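Local coordinates for poly-beta-hydroxybuterate polymerase (PDB 5T6O), which probably acts as an acyltransferase, this chain being the catalytic domain of a class I synthase that makes polyhydroxybutyrate without a template, at residues Cys46-Tyr51 with Leu223-Asp228. The protein carries 1 engineered substitution. Sequence-based numbering, arbitrary orientation.
Sequences CINKYY and LFWNGD
Trp225 meets Tyr51 edge to face: Trp225 CD1 lies 3.8 Å from Tyr51 CE1, over one face of the phenol ring near its rim, with the planes 81° apart. One face of the indole carries CB of Asn48, while at its edge the Lys49 carbonyl lies close to the ring plane. Trp225 NE1 donates to Lys49 O in a bond of 2.8 Å, nearly straight at 160°, which helps to set the rotation of the indole. The contact belongs to the alpha/beta hydrolase fold, where the loop following the central-sheet strand 40-43 packs against the C-terminal end of helix 220-227.

Asp228, the first residue beyond that helix, divides its carboxylate between two partners. Its OD1 takes the salt bridge from Lys49 NZ at 2.9 Å, on the syn side but out of the carboxylate plane; the extended lysine chain crosses the aspartate at about a right angle, and NZ also donates to the backbone oxygens of Val385 and Ala387. On the other oxygen, Asp228 OD2, the anti lone pair receives Tyr51 OH at 2.7 Å, at the edge of the phenol ring. Phe224 crosses Tyr51 at about a right angle, and Phe224 CE2 lies 3.2 Å from Tyr51 OH. Between the backbones a water accepts from Lys49 N and donates to Trp225 O and Asp228 O, the latter at 2.7 Å.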
loop_
_atom_site.group_PDB
_atom_site.type_symbol
_atom_site.label_atom_id
_atom_site.label_comp_id
_atom_site.label_asym_id
_atom_site.label_seq_id
_atom_site.Cartn_x
_atom_site.Cartn_y
_atom_site.Cartn_z
ATOM N N CYS A 46 -29.591 -2.651 4.814
ATOM C CA CYS A 46 -30.358 -3.892 4.734
ATOM C C CYS A 46 -29.451 -5.108 4.598
ATOM O O CYS A 46 -29.944 -6.234 4.449
ATOM C CB CYS A 46 -31.354 -3.831 3.575
ATOM S SG CYS A 46 -30.594 -3.448 1.959
ATOM N N ILE A 47 -28.141 -4.884 4.645
ATOM C CA ILE A 47 -27.133 -5.918 4.849
ATOM C C ILE A 47 -26.872 -5.984 6.352
ATOM O O ILE A 47 -26.406 -5.008 6.940
ATOM C CB ILE A 47 -25.861 -5.583 4.052
ATOM C CG1 ILE A 47 -26.189 -5.619 2.548
ATOM C CG2 ILE A 47 -24.705 -6.501 4.425
ATOM C CD1 ILE A 47 -25.115 -4.994 1.649
ATOM N N ASN A 48 -27.185 -7.127 6.976
ATOM C CA ASN A 48 -27.490 -7.218 8.408
ATOM C C ASN A 48 -28.653 -6.292 8.776
ATOM O O ASN A 48 -29.280 -5.689 7.897
ATOM C CB ASN A 48 -26.268 -6.928 9.290
ATOM C CG ASN A 48 -25.257 -8.060 9.268
ATOM O OD1 ASN A 48 -25.604 -9.237 9.453
ATOM N ND2 ASN A 48 -24.011 -7.718 9.033
ATOM N N LYS A 49 -28.968 -6.190 10.060
ATOM C CA LYS A 49 -30.179 -5.505 10.495
ATOM C C LYS A 49 -29.873 -4.165 11.153
ATOM O O LYS A 49 -28.727 -3.834 11.461
ATOM C CB LYS A 49 -30.974 -6.401 11.449
ATOM C CG LYS A 49 -31.474 -7.663 10.730
ATOM C CD LYS A 49 -31.971 -8.699 11.716
ATOM C CE LYS A 49 -32.440 -9.951 10.970
ATOM N NZ LYS A 49 -33.024 -10.919 11.945
ATOM N N TYR A 50 -30.943 -3.396 11.393
ATOM C CA TYR A 50 -30.776 -1.990 11.769
ATOM C C TYR A 50 -30.111 -1.799 13.122
ATOM O O TYR A 50 -29.540 -0.728 13.366
ATOM C CB TYR A 50 -32.131 -1.277 11.790
ATOM C CG TYR A 50 -32.967 -1.506 13.036
ATOM C CD1 TYR A 50 -32.759 -0.754 14.199
ATOM C CD2 TYR A 50 -33.984 -2.454 13.043
ATOM C CE1 TYR A 50 -33.517 -0.968 15.328
ATOM C CE2 TYR A 50 -34.753 -2.665 14.166
ATOM C CZ TYR A 50 -34.516 -1.913 15.305
ATOM O OH TYR A 50 -35.292 -2.124 16.415
ATOM N N TYR A 51 -30.200 -2.784 14.014
ATOM C CA TYR A 51 -29.962 -2.521 15.426
ATOM C C TYR A 51 -28.487 -2.364 15.770
ATOM O O TYR A 51 -28.167 -2.141 16.944
ATOM C CB TYR A 51 -30.606 -3.612 16.285
ATOM C CG TYR A 51 -30.087 -5.015 16.081
ATOM C CD1 TYR A 51 -28.962 -5.467 16.772
ATOM C CD2 TYR A 51 -30.765 -5.917 15.266
ATOM C CE1 TYR A 51 -28.496 -6.751 16.612
ATOM C CE2 TYR A 51 -30.302 -7.225 15.107
ATOM C CZ TYR A 51 -29.171 -7.629 15.779
ATOM O OH TYR A 51 -28.697 -8.911 15.626
ATOM N N LEU A 223 -20.272 -9.404 16.914
ATOM C CA LEU A 223 -20.332 -10.687 16.218
ATOM C C LEU A 223 -21.766 -11.212 16.155
ATOM O O LEU A 223 -22.177 -11.807 15.152
ATOM C CB LEU A 223 -19.406 -11.692 16.902
ATOM C CG LEU A 223 -17.907 -11.341 16.823
ATOM C CD1 LEU A 223 -17.071 -12.347 17.602
ATOM C CD2 LEU A 223 -17.480 -11.299 15.387
ATOM N N PHE A 224 -22.543 -10.991 17.212
ATOM C CA PHE A 224 -23.950 -11.383 17.181
ATOM C C PHE A 224 -24.701 -10.653 16.077
ATOM O O PHE A 224 -25.421 -11.274 15.282
ATOM C CB PHE A 224 -24.601 -11.120 18.539
ATOM C CG PHE A 224 -26.098 -11.241 18.521
ATOM C CD1 PHE A 224 -26.706 -12.492 18.537
ATOM C CD2 PHE A 224 -26.901 -10.106 18.495
ATOM C CE1 PHE A 224 -28.079 -12.610 18.516
ATOM C CE2 PHE A 224 -28.285 -10.223 18.476
ATOM C CZ PHE A 224 -28.870 -11.478 18.498
ATOM N N TRP A 225 -24.547 -9.325 16.014
ATOM C CA TRP A 225 -25.181 -8.543 14.955
ATOM C C TRP A 225 -24.723 -9.008 13.580
ATOM O O TRP A 225 -25.541 -9.243 12.686
ATOM C CB TRP A 225 -24.865 -7.059 15.139
ATOM C CG TRP A 225 -25.216 -6.236 13.943
ATOM C CD1 TRP A 225 -26.481 -5.890 13.524
ATOM C CD2 TRP A 225 -24.306 -5.656 12.996
ATOM N NE1 TRP A 225 -26.401 -5.145 12.368
ATOM C CE2 TRP A 225 -25.083 -4.976 12.034
ATOM C CE3 TRP A 225 -22.900 -5.641 12.873
ATOM C CZ2 TRP A 225 -24.511 -4.270 10.973
ATOM C CZ3 TRP A 225 -22.332 -4.954 11.808
ATOM C CH2 TRP A 225 -23.138 -4.272 10.873
ATOM N N ASN A 226 -23.414 -9.155 13.393
ATOM C CA ASN A 226 -22.935 -9.592 12.087
ATOM C C ASN A 226 -23.446 -10.984 11.743
ATOM O O ASN A 226 -23.699 -11.277 10.570
ATOM C CB ASN A 226 -21.408 -9.564 12.055
ATOM C CG ASN A 226 -20.857 -9.912 10.700
ATOM O OD1 ASN A 226 -20.881 -9.089 9.783
ATOM N ND2 ASN A 226 -20.333 -11.128 10.566
ATOM N N GLY A 227 -23.588 -11.854 12.742
ATOM C CA GLY A 227 -24.055 -13.210 12.500
ATOM C C GLY A 227 -25.537 -13.325 12.247
ATOM O O GLY A 227 -25.995 -14.360 11.757
ATOM N N ASP A 228 -26.287 -12.274 12.573
ATOM C CA ASP A 228 -27.738 -12.193 12.383
ATOM C C ASP A 228 -27.965 -11.758 10.929
ATOM O O ASP A 228 -28.215 -10.594 10.609
ATOM C CB ASP A 228 -28.327 -11.225 13.407
ATOM C CG ASP A 228 -29.844 -11.281 13.496
ATOM O OD1 ASP A 228 -30.479 -12.022 12.722
ATOM O OD2 ASP A 228 -30.401 -10.559 14.361
HETATM O O HOH W 1 -28.106 -8.164 11.821
#